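Local coordinates for protein indole-3-acetic acid-amido synthetase GH3.15 (Arabidopsis thaliana, PDB 6E1Q) that conjugates glutamine, and possibly cysteine, to the auxin precursor indole-3-butyric acid, and glutamine to the herbicide 2,4-DB, using ATP to activate the acid, at residues V62-Y67 with Y402-V406; L85-R89 with F398-Y402; R516-N521 with S580-W586. All coordinates share one frame; numbering follows the deposited sequence.

Interaction 1: V62-Y67 with Y402-V406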
ATOM      1  N   VAL A  62     -14.567 -27.619   3.131  1.00 53.46           N
ATOM      2  CA  VAL A  62     -13.328 -26.839   3.293  1.00 50.22           C
ATOM      3  C   VAL A  62     -13.656 -25.637   4.153  1.00 49.48           C
ATOM      4  O   VAL A  62     -14.541 -24.849   3.806  1.00 50.91           O
ATOM      5  CB  VAL A  62     -12.758 -26.422   1.931  1.00 49.68           C
ATOM      6  CG1 VAL A  62     -11.569 -25.480   2.120  1.00 41.11           C
ATOM      7  CG2 VAL A  62     -12.366 -27.670   1.121  1.00 47.45           C
ATOM      8  N   PRO A  63     -12.975 -25.447   5.287  1.00 56.57           N
ATOM      9  CA  PRO A  63     -13.313 -24.336   6.174  1.00 52.70           C
ATOM     10  C   PRO A  63     -12.758 -23.009   5.682  1.00 49.71           C
ATOM     11  O   PRO A  63     -11.741 -22.934   4.981  1.00 39.91           O
ATOM     12  CB  PRO A  63     -12.660 -24.748   7.498  1.00 52.66           C
ATOM     13  CG  PRO A  63     -11.433 -25.483   7.053  1.00 50.57           C
ATOM     14  CD  PRO A  63     -11.847 -26.242   5.810  1.00 57.02           C
ATOM     15  N   VAL A  64     -13.445 -21.942   6.073  1.00 48.88           N
ATOM     16  CA  VAL A  64     -12.947 -20.591   5.840  1.00 44.55           C
ATOM     17  C   VAL A  64     -11.950 -20.270   6.943  1.00 40.16           C
ATOM     18  O   VAL A  64     -12.286 -20.336   8.129  1.00 46.77           O
ATOM     19  CB  VAL A  64     -14.099 -19.574   5.806  1.00 47.11           C
ATOM     20  CG1 VAL A  64     -13.571 -18.185   5.467  1.00 43.92           C
ATOM     21  CG2 VAL A  64     -15.146 -20.006   4.792  1.00 43.66           C
ATOM     22  N   VAL A  65     -10.723 -19.917   6.557  1.00 40.05           N
ATOM     23  CA  VAL A  65      -9.624 -19.836   7.503  1.00 44.02           C
ATOM     24  C   VAL A  65      -8.975 -18.465   7.437  1.00 41.36           C
ATOM     25  O   VAL A  65      -9.157 -17.709   6.479  1.00 40.53           O
ATOM     26  CB  VAL A  65      -8.574 -20.930   7.240  1.00 41.34           C
ATOM     27  CG1 VAL A  65      -9.191 -22.289   7.443  1.00 42.55           C
ATOM     28  CG2 VAL A  65      -8.010 -20.789   5.826  1.00 29.90           C
ATOM     29  N   THR A  66      -8.212 -18.155   8.486  1.00 35.34           N
ATOM     30  CA  THR A  66      -7.309 -17.015   8.538  1.00 32.79           C
ATOM     31  C   THR A  66      -5.872 -17.516   8.495  1.00 38.72           C
ATOM     32  O   THR A  66      -5.612 -18.715   8.608  1.00 36.41           O
ATOM     33  CB  THR A  66      -7.504 -16.190   9.810  1.00 36.08           C
ATOM     34  OG1 THR A  66      -7.263 -17.027  10.950  1.00 39.12           O
ATOM     35  CG2 THR A  66      -8.909 -15.596   9.876  1.00 42.78           C
ATOM     36  N   TYR A  67      -4.934 -16.570   8.362  1.00 39.27           N
ATOM     37  CA  TYR A  67      -3.517 -16.911   8.438  1.00 30.23           C
ATOM     38  C   TYR A  67      -3.206 -17.680   9.714  1.00 36.48           C
ATOM     39  O   TYR A  67      -2.436 -18.652   9.690  1.00 33.53           O
ATOM     40  CB  TYR A  67      -2.656 -15.655   8.370  1.00 34.63           C
ATOM     41  CG  TYR A  67      -1.184 -15.988   8.296  1.00 36.82           C
ATOM     42  CD1 TYR A  67      -0.598 -16.327   7.090  1.00 41.20           C
ATOM     43  CD2 TYR A  67      -0.389 -16.018   9.447  1.00 37.87           C
ATOM     44  CE1 TYR A  67       0.750 -16.645   7.013  1.00 39.17           C
ATOM     45  CE2 TYR A  67       0.963 -16.338   9.378  1.00 33.26           C
ATOM     46  CZ  TYR A  67       1.521 -16.649   8.149  1.00 40.15           C
ATOM     47  OH  TYR A  67       2.848 -16.963   8.036  1.00 49.31           O
ATOM     48  N   TYR A 402      -6.610 -21.925   0.571  1.00 30.42           N
ATOM     49  CA  TYR A 402      -7.945 -22.410   0.257  1.00 33.78           C
ATOM     50  C   TYR A 402      -8.932 -21.684   1.156  1.00 36.68           C
ATOM     51  O   TYR A 402      -8.840 -21.789   2.383  1.00 35.85           O
ATOM     52  CB  TYR A 402      -8.019 -23.927   0.452  1.00 35.74           C
ATOM     53  CG  TYR A 402      -6.958 -24.638  -0.346  1.00 37.18           C
ATOM     54  CD1 TYR A 402      -7.175 -24.962  -1.681  1.00 34.88           C
ATOM     55  CD2 TYR A 402      -5.726 -24.956   0.221  1.00 34.37           C
ATOM     56  CE1 TYR A 402      -6.207 -25.605  -2.424  1.00 34.27           C
ATOM     57  CE2 TYR A 402      -4.743 -25.607  -0.514  1.00 34.48           C
ATOM     58  CZ  TYR A 402      -4.996 -25.924  -1.839  1.00 38.90           C
ATOM     59  OH  TYR A 402      -4.049 -26.553  -2.602  1.00 36.15           O
ATOM     60  N   ARG A 403      -9.842 -20.924   0.546  1.00 30.79           N
ATOM     61  CA  ARG A 403     -10.877 -20.167   1.260  1.00 36.73           C
ATOM     62  C   ARG A 403     -10.272 -19.358   2.400  1.00 36.97           C
ATOM     63  O   ARG A 403     -10.641 -19.489   3.570  1.00 33.50           O
ATOM     64  CB  ARG A 403     -11.986 -21.080   1.781  1.00 35.93           C
ATOM     65  CG  ARG A 403     -12.449 -22.091   0.756  1.00 40.92           C
ATOM     66  CD  ARG A 403     -13.726 -22.767   1.188  1.00 40.38           C
ATOM     67  NE  ARG A 403     -14.891 -21.922   0.951  1.00 45.82           N
ATOM     68  CZ  ARG A 403     -16.083 -22.131   1.500  1.00 51.81           C
ATOM     69  NH1 ARG A 403     -16.266 -23.153   2.329  1.00 51.64           N
ATOM     70  NH2 ARG A 403     -17.088 -21.317   1.220  1.00 58.41           N
ATOM     71  N   TYR A 404      -9.337 -18.500   2.021  1.00 37.32           N
ATOM     72  CA  TYR A 404      -8.474 -17.818   2.963  1.00 32.52           C
ATOM     73  C   TYR A 404      -8.917 -16.366   3.068  1.00 35.08           C
ATOM     74  O   TYR A 404      -9.114 -15.689   2.053  1.00 30.68           O
ATOM     75  CB  TYR A 404      -7.017 -17.939   2.501  1.00 32.62           C
ATOM     76  CG  TYR A 404      -6.009 -17.063   3.210  1.00 35.91           C
ATOM     77  CD1 TYR A 404      -5.823 -15.729   2.827  1.00 31.34           C
ATOM     78  CD2 TYR A 404      -5.198 -17.578   4.226  1.00 36.45           C
ATOM     79  CE1 TYR A 404      -4.871 -14.924   3.452  1.00 28.66           C
ATOM     80  CE2 TYR A 404      -4.248 -16.772   4.865  1.00 33.90           C
ATOM     81  CZ  TYR A 404      -4.087 -15.453   4.471  1.00 34.74           C
ATOM     82  OH  TYR A 404      -3.144 -14.644   5.080  1.00 34.59           O
ATOM     83  N   ARG A 405      -9.076 -15.899   4.291  1.00 32.75           N
ATOM     84  CA  ARG A 405      -9.580 -14.563   4.537  1.00 34.57           C
ATOM     85  C   ARG A 405      -8.449 -13.557   4.402  1.00 38.46           C
ATOM     86  O   ARG A 405      -7.425 -13.658   5.084  1.00 37.39           O
ATOM     87  CB  ARG A 405     -10.225 -14.492   5.916  1.00 35.40           C
ATOM     88  CG  ARG A 405     -11.598 -15.147   5.940  1.00 39.02           C
ATOM     89  CD  ARG A 405     -12.092 -15.297   7.368  1.00 39.84           C
ATOM     90  NE  ARG A 405     -12.378 -13.994   7.951  1.00 37.65           N
ATOM     91  CZ  ARG A 405     -12.651 -13.802   9.235  1.00 51.42           C
ATOM     92  NH1 ARG A 405     -12.681 -14.838  10.065  1.00 54.12           N
ATOM     93  NH2 ARG A 405     -12.899 -12.577   9.684  1.00 55.74           N
ATOM     94  N   VAL A 406      -8.655 -12.580   3.525  1.00 34.20           N
ATOM     95  CA  VAL A 406      -7.615 -11.643   3.144  1.00 39.74           C
ATOM     96  C   VAL A 406      -7.504 -10.487   4.129  1.00 38.82           C
ATOM     97  O   VAL A 406      -6.434  -9.879   4.247  1.00 43.59           O
ATOM     98  CB  VAL A 406      -7.923 -11.214   1.696  1.00 42.39           C
ATOM     99  CG1 VAL A 406      -7.412  -9.843   1.394  1.00 49.93           C
ATOM    100  CG2 VAL A 406      -7.341 -12.244   0.734  1.00 41.79           C
TER
HETATM  101  O   HOH W   1      -9.373 -23.912   4.095  1.00 36.03           O
HETATM  102  O   HOH W   2      -5.827 -13.933   7.306  1.00 39.46           O
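Arg-403 grips the far segment twice, once through its side chain and once through its backbone. Its NH1 reaches the carbonyl O of Val-62 at 2.8 Å, with the oxygen lying in the guanidinium plane; a bend at chi3 (79°) turns the group back to meet it. The backbone O of Arg-403 takes the N-H of Val-65 at 3.0 Å, and Arg-405 N in turn gives its hydrogen to Val-65 O at 2.8 Å. Both of these backbone bonds belong to Val-65, which thereby forms a single beta bridge with Tyr-404. One water joins Pro-63 O to Tyr-402 O, and a second joins Tyr-67 N to Arg-405 O, so the bridge is extended by solvent at both ends.

Around this polar core the side chains pack closely. Val-62 CG1 lies 3.6 Å from Arg-403 CD, while Val-64 CG2 sits above the centre of the same guanidinium, 4.0 Å from CZ. The other methyl of Val-64, CG1, is against Arg-405 CG at 3.7 Å. Thr-66 CG2 covers a face of the Arg-405 guanidinium. Tyr-404 and Tyr-67 run side by side, and the hydroxyl OH of Tyr-404 comes to 3.5 Å from Tyr-67 CB; that hydroxyl is hydrogen-bonded to Glu-330 of the ATP site and to Lys-106.

Glu-358 forms a salt bridge with Arg-403 NH2, and Glu-392 one with Arg-405 NE. Arg-403 and Tyr-404 together face Val-395 as a G1 beta bulge at the start of strand 404-416, beside strand 390-396. The connection between helices 55-61 and 67-78 crosses this bulge, with helix 43-49 packed against Val-62, Pro-63 and Val-65 and strand 105-111 against Tyr-67.

Interaction 2: L85-R89 with F398-Y402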
ATOM      1  N   LEU A  85       2.345 -30.468   1.365  1.00 35.70           N
ATOM      2  CA  LEU A  85       1.457 -30.185   2.488  1.00 33.42           C
ATOM      3  C   LEU A  85       0.271 -29.345   2.017  1.00 37.20           C
ATOM      4  O   LEU A  85      -0.859 -29.535   2.483  1.00 37.00           O
ATOM      5  CB  LEU A  85       2.204 -29.439   3.600  1.00 34.25           C
ATOM      6  CG  LEU A  85       3.404 -30.063   4.310  1.00 40.56           C
ATOM      7  CD1 LEU A  85       3.612 -29.454   5.708  1.00 29.90           C
ATOM      8  CD2 LEU A  85       3.283 -31.558   4.397  1.00 44.69           C
ATOM      9  N   ILE A  86       0.516 -28.398   1.106  1.00 32.53           N
ATOM     10  CA  ILE A  86      -0.518 -27.460   0.673  1.00 35.56           C
ATOM     11  C   ILE A  86      -0.602 -27.300  -0.839  1.00 36.70           C
ATOM     12  O   ILE A  86      -1.654 -26.873  -1.351  1.00 38.47           O
ATOM     13  CB  ILE A  86      -0.309 -26.071   1.329  1.00 28.52           C
ATOM     14  CG1 ILE A  86       1.008 -25.460   0.835  1.00 34.85           C
ATOM     15  CG2 ILE A  86      -0.349 -26.159   2.839  1.00 36.94           C
ATOM     16  CD1 ILE A  86       1.261 -24.041   1.288  1.00 31.53           C
ATOM     17  N   CYS A  87       0.437 -27.613  -1.605  0.81 38.99           N
ATOM     18  CA  CYS A  87       0.480 -27.244  -3.012  0.81 42.41           C
ATOM     19  C   CYS A  87       1.139 -28.351  -3.820  0.81 42.46           C
ATOM     20  O   CYS A  87       2.155 -28.914  -3.403  0.81 41.12           O
ATOM     21  CB  CYS A  87       1.242 -25.915  -3.205  0.81 40.26           C
ATOM     22  SG  CYS A  87       1.060 -25.208  -4.850  0.81 56.68           S
ATOM     23  N   ASP A  88       0.556 -28.658  -4.980  1.00 42.04           N
ATOM     24  CA  ASP A  88       1.102 -29.683  -5.862  1.00 46.81           C
ATOM     25  C   ASP A  88       2.315 -29.204  -6.646  1.00 44.02           C
ATOM     26  O   ASP A  88       2.935 -30.006  -7.354  1.00 52.83           O
ATOM     27  CB  ASP A  88       0.033 -30.179  -6.842  1.00 70.78           C
ATOM     28  CG  ASP A  88      -0.136 -29.257  -8.051  1.00 92.19           C
ATOM     29  OD1 ASP A  88      -0.095 -28.021  -7.878  1.00 97.98           O
ATOM     30  OD2 ASP A  88      -0.302 -29.770  -9.182  1.00102.84           O
ATOM     31  N   ARG A  89       2.654 -27.927  -6.568  1.00 34.41           N
ATOM     32  CA  ARG A  89       3.853 -27.416  -7.202  1.00 46.58           C
ATOM     33  C   ARG A  89       4.832 -26.915  -6.148  1.00 38.15           C
ATOM     34  O   ARG A  89       4.430 -26.565  -5.033  1.00 37.37           O
ATOM     35  CB  ARG A  89       3.501 -26.304  -8.202  1.00 54.71           C
ATOM     36  CG  ARG A  89       2.928 -26.874  -9.512  1.00 72.63           C
ATOM     37  CD  ARG A  89       1.956 -25.936 -10.211  1.00 89.06           C
ATOM     38  NE  ARG A  89       0.715 -25.777  -9.458  1.00104.29           N
ATOM     39  CZ  ARG A  89       0.351 -24.646  -8.859  1.00102.91           C
ATOM     40  NH1 ARG A  89       1.131 -23.576  -8.946  1.00101.06           N
ATOM     41  NH2 ARG A  89      -0.790 -24.583  -8.179  1.00 95.32           N
ATOM     42  N   PHE A 398      -3.563 -20.757  -6.276  1.00 35.97           N
ATOM     43  CA  PHE A 398      -2.660 -21.682  -6.883  1.00 38.06           C
ATOM     44  C   PHE A 398      -1.359 -21.860  -6.118  1.00 44.71           C
ATOM     45  O   PHE A 398      -0.525 -22.558  -6.563  1.00 45.62           O
ATOM     46  CB  PHE A 398      -2.329 -21.257  -8.293  1.00 48.39           C
ATOM     47  CG  PHE A 398      -3.445 -21.426  -9.280  1.00 55.42           C
ATOM     48  CD1 PHE A 398      -3.734 -22.640  -9.803  1.00 48.02           C
ATOM     49  CD2 PHE A 398      -4.179 -20.360  -9.689  1.00 61.45           C
ATOM     50  CE1 PHE A 398      -4.720 -22.797 -10.708  1.00 56.67           C
ATOM     51  CE2 PHE A 398      -5.194 -20.520 -10.593  1.00 58.61           C
ATOM     52  CZ  PHE A 398      -5.464 -21.740 -11.092  1.00 48.76           C
ATOM     53  N   SER A 399      -1.181 -21.195  -4.998  1.00 35.96           N
ATOM     54  CA  SER A 399      -0.006 -21.344  -4.141  1.00 35.88           C
ATOM     55  C   SER A 399      -0.383 -21.839  -2.743  1.00 40.28           C
ATOM     56  O   SER A 399       0.212 -21.416  -1.751  1.00 35.84           O
ATOM     57  CB  SER A 399       0.763 -20.023  -4.054  1.00 26.83           C
ATOM     58  OG  SER A 399       1.450 -19.770  -5.277  1.00 34.16           O
ATOM     59  N   GLY A 400      -1.396 -22.706  -2.643  1.00 35.80           N
ATOM     60  CA  GLY A 400      -1.650 -23.427  -1.409  1.00 32.82           C
ATOM     61  C   GLY A 400      -2.529 -22.747  -0.378  1.00 38.00           C
ATOM     62  O   GLY A 400      -2.502 -23.152   0.787  1.00 38.89           O
ATOM     63  N   LEU A 401      -3.320 -21.746  -0.756  1.00 33.00           N
ATOM     64  CA  LEU A 401      -4.338 -21.186   0.131  1.00 32.61           C
ATOM     65  C   LEU A 401      -5.732 -21.563  -0.367  1.00 38.86           C
ATOM     66  O   LEU A 401      -6.011 -21.515  -1.573  1.00 38.71           O
ATOM     67  CB  LEU A 401      -4.206 -19.668   0.225  1.00 36.81           C
ATOM     68  CG  LEU A 401      -2.827 -19.207   0.714  1.00 38.61           C
ATOM     69  CD1 LEU A 401      -2.758 -17.698   0.715  1.00 41.16           C
ATOM     70  CD2 LEU A 401      -2.536 -19.765   2.106  1.00 31.63           C
ATOM     71  N   TYR A 402      -6.610 -21.925   0.571  1.00 30.42           N
ATOM     72  CA  TYR A 402      -7.945 -22.410   0.257  1.00 33.78           C
ATOM     73  C   TYR A 402      -8.932 -21.684   1.156  1.00 36.68           C
ATOM     74  O   TYR A 402      -8.840 -21.789   2.383  1.00 35.85           O
ATOM     75  CB  TYR A 402      -8.019 -23.927   0.452  1.00 35.74           C
ATOM     76  CG  TYR A 402      -6.958 -24.638  -0.346  1.00 37.18           C
ATOM     77  CD1 TYR A 402      -7.175 -24.962  -1.681  1.00 34.88           C
ATOM     78  CD2 TYR A 402      -5.726 -24.956   0.221  1.00 34.37           C
ATOM     79  CE1 TYR A 402      -6.207 -25.605  -2.424  1.00 34.27           C
ATOM     80  CE2 TYR A 402      -4.743 -25.607  -0.514  1.00 34.48           C
ATOM     81  CZ  TYR A 402      -4.996 -25.924  -1.839  1.00 38.90           C
ATOM     82  OH  TYR A 402      -4.049 -26.553  -2.602  1.00 36.15           O
TER
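Ile-86 and Cys-87 pack against Gly-400 where two loops of the GH3 fold meet: the one leading into strand 91-97, in the N-terminal family region, and the hairpin loop joining the antiparallel strands 390-396 and 404-416 of the central region. This is the tight part of the contact. CA of Gly-400 comes to 3.4 Å from Ile-86 O in a CA-H...O contact, and the CG1-CD1 arm of Ile-86 runs across the glycine, with CD1 3.9 Å from Gly-400 O. That arm comes from CG1 standing between the backbone N and the carbonyl carbon (chi1 65°). Gly-400 itself has a positive phi (87°), and the isoleucine arm lies directly against its CA. The same carbonyl, Ile-86 O, takes the hydroxyl proton of Tyr-402, 2.7 Å from OH, and lies at the edge of that ring. Strand 105-111 and helix 67-78 close over Ile-86, and the ring of Tyr-44 meets that of Tyr-402 with the planes nearly parallel.

Toward Asp-88 and Arg-89, both partly exposed, the contact loosens and becomes polar. Asp-88 OD1 forms a salt bridge to Arg-89 NE, which steadies the arginine from within its own loop. The arginine chain bends at chi3 (-68°) and presents its terminal nitrogens to one buried carbonyl, that of Phe-398. Arg-89 NH1 makes a weak bond to Phe-398 O at 3.1 Å. The shorter bond comes from Arg-89 NH2, which stands 2.6 Å from Phe-398 O.

Interaction 3: R516-N521 with S580-W586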
ATOM      1  N   ARG A 516     -20.149   7.500  21.096  1.00 43.68           N
ATOM      2  CA  ARG A 516     -20.908   8.715  21.364  1.00 49.88           C
ATOM      3  C   ARG A 516     -21.853   8.520  22.542  1.00 58.62           C
ATOM      4  O   ARG A 516     -21.995   9.417  23.383  1.00 57.65           O
ATOM      5  CB  ARG A 516     -21.654   9.145  20.105  1.00 50.80           C
ATOM      6  CG  ARG A 516     -20.715   9.740  19.059  1.00 44.94           C
ATOM      7  CD  ARG A 516     -21.451  10.235  17.820  1.00 42.85           C
ATOM      8  NE  ARG A 516     -21.827   9.133  16.940  1.00 48.69           N
ATOM      9  CZ  ARG A 516     -23.038   8.590  16.894  1.00 54.36           C
ATOM     10  NH1 ARG A 516     -24.006   9.044  17.679  1.00 54.89           N
ATOM     11  NH2 ARG A 516     -23.283   7.589  16.063  1.00 62.97           N
ATOM     12  N   LYS A 517     -22.483   7.345  22.636  1.00 63.12           N
ATOM     13  CA  LYS A 517     -23.262   7.020  23.827  1.00 68.91           C
ATOM     14  C   LYS A 517     -22.377   7.031  25.068  1.00 70.83           C
ATOM     15  O   LYS A 517     -22.791   7.505  26.133  1.00 75.14           O
ATOM     16  CB  LYS A 517     -23.946   5.664  23.654  1.00 67.69           C
ATOM     17  CG  LYS A 517     -24.875   5.297  24.792  1.00 70.95           C
ATOM     18  CD  LYS A 517     -24.311   4.263  25.730  1.00 76.23           C
ATOM     19  CE  LYS A 517     -25.425   3.327  26.189  1.00 82.08           C
ATOM     20  NZ  LYS A 517     -25.011   2.495  27.343  1.00 84.97           N
ATOM     21  N   GLY A 518     -21.143   6.535  24.941  1.00 66.61           N
ATOM     22  CA  GLY A 518     -20.201   6.628  26.043  1.00 57.47           C
ATOM     23  C   GLY A 518     -19.945   8.061  26.472  1.00 61.02           C
ATOM     24  O   GLY A 518     -19.843   8.354  27.664  1.00 65.03           O
ATOM     25  N   ARG A 519     -19.837   8.974  25.506  1.00 61.18           N
ATOM     26  CA  ARG A 519     -19.563  10.366  25.839  1.00 61.98           C
ATOM     27  C   ARG A 519     -20.795  11.036  26.431  1.00 67.10           C
ATOM     28  O   ARG A 519     -20.713  11.720  27.459  1.00 63.61           O
ATOM     29  CB  ARG A 519     -19.091  11.121  24.597  1.00 57.04           C
ATOM     30  CG  ARG A 519     -17.590  11.021  24.352  1.00 53.65           C
ATOM     31  CD  ARG A 519     -16.880  11.962  25.289  1.00 58.93           C
ATOM     32  NE  ARG A 519     -16.755  13.284  24.700  1.00 60.34           N
ATOM     33  CZ  ARG A 519     -16.997  14.420  25.342  1.00 59.14           C
ATOM     34  NH1 ARG A 519     -17.380  14.397  26.606  1.00 55.49           N
ATOM     35  NH2 ARG A 519     -16.852  15.580  24.713  1.00 51.64           N
ATOM     36  N   LYS A 520     -21.950  10.847  25.798  1.00 63.35           N
ATOM     37  CA  LYS A 520     -23.118  11.634  26.160  1.00 67.49           C
ATOM     38  C   LYS A 520     -23.884  10.989  27.307  1.00 73.36           C
ATOM     39  O   LYS A 520     -24.232  11.661  28.284  1.00 79.24           O
ATOM     40  CB  LYS A 520     -24.013  11.827  24.930  1.00 65.19           C
ATOM     41  CG  LYS A 520     -25.411  12.329  25.248  1.00 75.00           C
ATOM     42  CD  LYS A 520     -26.325  12.232  24.032  1.00 80.11           C
ATOM     43  CE  LYS A 520     -27.504  13.181  24.161  1.00 87.87           C
ATOM     44  NZ  LYS A 520     -27.112  14.407  24.905  1.00 90.33           N
ATOM     45  N   ASN A 521     -24.109   9.681  27.223  1.00 69.08           N
ATOM     46  CA  ASN A 521     -24.932   8.980  28.201  1.00 82.36           C
ATOM     47  C   ASN A 521     -24.103   8.281  29.274  1.00 83.95           C
ATOM     48  O   ASN A 521     -24.114   8.685  30.441  1.00 87.72           O
ATOM     49  CB  ASN A 521     -25.813   7.953  27.491  1.00 89.42           C
ATOM     50  CG  ASN A 521     -26.877   7.387  28.390  1.00102.21           C
ATOM     51  OD1 ASN A 521     -26.893   7.648  29.590  1.00114.63           O
ATOM     52  ND2 ASN A 521     -27.770   6.594  27.819  1.00102.60           N
ATOM     53  N   SER A 580     -12.166  18.683  23.005  1.00 45.38           N
ATOM     54  CA  SER A 580     -13.514  18.989  22.550  1.00 41.81           C
ATOM     55  C   SER A 580     -14.263  19.712  23.660  1.00 51.71           C
ATOM     56  O   SER A 580     -14.191  19.321  24.825  1.00 46.69           O
ATOM     57  CB  SER A 580     -14.247  17.708  22.155  1.00 44.69           C
ATOM     58  OG  SER A 580     -15.625  17.955  21.902  1.00 49.12           O
ATOM     59  N   ARG A 581     -14.969  20.781  23.305  1.00 55.60           N
ATOM     60  CA  ARG A 581     -15.768  21.509  24.282  1.00 58.48           C
ATOM     61  C   ARG A 581     -17.250  21.201  24.165  1.00 55.83           C
ATOM     62  O   ARG A 581     -18.044  21.747  24.927  1.00 51.98           O
ATOM     63  CB  ARG A 581     -15.532  23.020  24.150  1.00 58.33           C
ATOM     64  CG  ARG A 581     -14.188  23.490  24.694  1.00 66.44           C
ATOM     65  CD  ARG A 581     -13.706  22.594  25.831  1.00 76.37           C
ATOM     66  NE  ARG A 581     -12.387  22.980  26.329  1.00 91.53           N
ATOM     67  CZ  ARG A 581     -11.744  22.350  27.309  1.00100.43           C
ATOM     68  NH1 ARG A 581     -12.299  21.299  27.898  1.00103.35           N
ATOM     69  NH2 ARG A 581     -10.548  22.770  27.702  1.00101.57           N
ATOM     70  N   LYS A 582     -17.644  20.344  23.233  1.00 56.54           N
ATOM     71  CA  LYS A 582     -19.045  20.004  23.062  1.00 54.49           C
ATOM     72  C   LYS A 582     -19.189  18.493  23.127  1.00 53.34           C
ATOM     73  O   LYS A 582     -18.281  17.750  22.749  1.00 51.64           O
ATOM     74  CB  LYS A 582     -19.598  20.547  21.728  1.00 55.20           C
ATOM     75  CG  LYS A 582     -19.619  22.078  21.639  1.00 55.46           C
ATOM     76  CD  LYS A 582     -19.263  22.566  20.237  1.00 53.39           C
ATOM     77  CE  LYS A 582     -20.396  22.359  19.247  1.00 47.04           C
ATOM     78  NZ  LYS A 582     -19.939  22.485  17.819  1.00 34.15           N
ATOM     79  N   ILE A 583     -20.328  18.044  23.638  1.00 52.78           N
ATOM     80  CA  ILE A 583     -20.598  16.612  23.725  1.00 57.38           C
ATOM     81  C   ILE A 583     -21.238  16.164  22.417  1.00 54.53           C
ATOM     82  O   ILE A 583     -22.152  16.839  21.919  1.00 48.03           O
ATOM     83  CB  ILE A 583     -21.473  16.289  24.947  1.00 61.01           C
ATOM     84  CG1 ILE A 583     -20.765  16.732  26.225  1.00 65.55           C
ATOM     85  CG2 ILE A 583     -21.785  14.814  25.028  1.00 64.77           C
ATOM     86  CD1 ILE A 583     -21.275  18.036  26.789  1.00 75.27           C
ATOM     87  N   PRO A 584     -20.785  15.060  21.820  1.00 54.69           N
ATOM     88  CA  PRO A 584     -21.383  14.597  20.561  1.00 48.56           C
ATOM     89  C   PRO A 584     -22.796  14.074  20.772  1.00 52.66           C
ATOM     90  O   PRO A 584     -23.192  13.682  21.869  1.00 54.90           O
ATOM     91  CB  PRO A 584     -20.436  13.482  20.103  1.00 47.88           C
ATOM     92  CG  PRO A 584     -19.759  13.017  21.348  1.00 53.75           C
ATOM     93  CD  PRO A 584     -19.653  14.214  22.246  1.00 54.43           C
ATOM     94  N   SER A 585     -23.569  14.086  19.693  1.00 49.74           N
ATOM     95  CA  SER A 585     -24.961  13.680  19.775  1.00 56.13           C
ATOM     96  C   SER A 585     -25.093  12.159  19.746  1.00 60.45           C
ATOM     97  O   SER A 585     -24.250  11.448  19.193  1.00 56.82           O
ATOM     98  CB  SER A 585     -25.763  14.311  18.636  1.00 58.31           C
ATOM     99  OG  SER A 585     -25.188  13.991  17.378  1.00 60.59           O
ATOM    100  N   TRP A 586     -26.164  11.669  20.370  1.00 61.30           N
ATOM    101  CA  TRP A 586     -26.518  10.256  20.358  1.00 63.76           C
ATOM    102  C   TRP A 586     -27.945  10.088  20.876  1.00 72.42           C
ATOM    103  O   TRP A 586     -28.324  10.722  21.867  1.00 68.16           O
ATOM    104  CB  TRP A 586     -25.541   9.429  21.204  1.00 63.67           C
ATOM    105  CG  TRP A 586     -25.862   7.967  21.164  1.00 78.10           C
ATOM    106  CD1 TRP A 586     -25.419   7.048  20.252  1.00 80.10           C
ATOM    107  CD2 TRP A 586     -26.742   7.261  22.047  1.00 84.33           C
ATOM    108  NE1 TRP A 586     -25.959   5.813  20.525  1.00 82.01           N
ATOM    109  CE2 TRP A 586     -26.779   5.918  21.619  1.00 84.68           C
ATOM    110  CE3 TRP A 586     -27.502   7.637  23.160  1.00 84.04           C
ATOM    111  CZ2 TRP A 586     -27.543   4.947  22.270  1.00 87.77           C
ATOM    112  CZ3 TRP A 586     -28.256   6.676  23.802  1.00 87.14           C
ATOM    113  CH2 TRP A 586     -28.267   5.344  23.359  1.00 86.42           C
TER
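The chain leaving the edge strand 574-579 of the C-terminal four-stranded sheet lies across helix 513-522, and Trp-586, next to the last modelled residue, is laid against its side. The indole takes Lys-517 over one face: CB stands 3.5 Å from CE2 of Trp-586, and CG sits almost directly above the six-membered ring in a CH-pi contact. The ring extends alongside the lysine because chi1 of Trp-586 is -178°, which carries CG away from the backbone N. The amine of Lys-517 continues past it to a salt bridge with Asp-522.

Arg-516 supplies the hydrogen bond across the contact. Its NH1 meets Ser-585 O at 2.9 Å with the oxygen in the guanidinium plane, and also lies 3.5 Å from Trp-586 CD1 at the edge of the indole; NE of the same arginine is bonded to Leu-511 O. One turn further on, Pro-584 CG packs 3.8 Å from Arg-519 CB, its CD lying over a face of the Arg-519 guanidinium. Ile-583 CG2 presses on Lys-520 at 3.6 Å from CA.

Arg-519 NE and Ser-580 OG both go on to the carboxylate of Glu-508. Helix 497-510, which carries it, also packs on Ser-580 and Pro-584, so the tail runs from the sheet edge past this helix to helix 513-522.

Interactions 1 and 2 are neighbours, with centres about 13 Å apart, and they share Tyr-402: its backbone comes just before the bulge that opens strand 404-416, while its ring reaches the 85-89 loop. Each joins a loop of the N-terminal family region to the same central stretch, 398-406, more than 300 residues later, and helix 67-78 and strand 105-111 touch both. Together they tie the two regions side by side near Glu-330 of the ATP site. Interaction 3 comes after both along the chain and stands apart, its centre about 39 Å from that of interaction 1 and about 50 Å from that of interaction 2. It is internal to the C-terminal part, fastening the chain end there, away from the annotated sites.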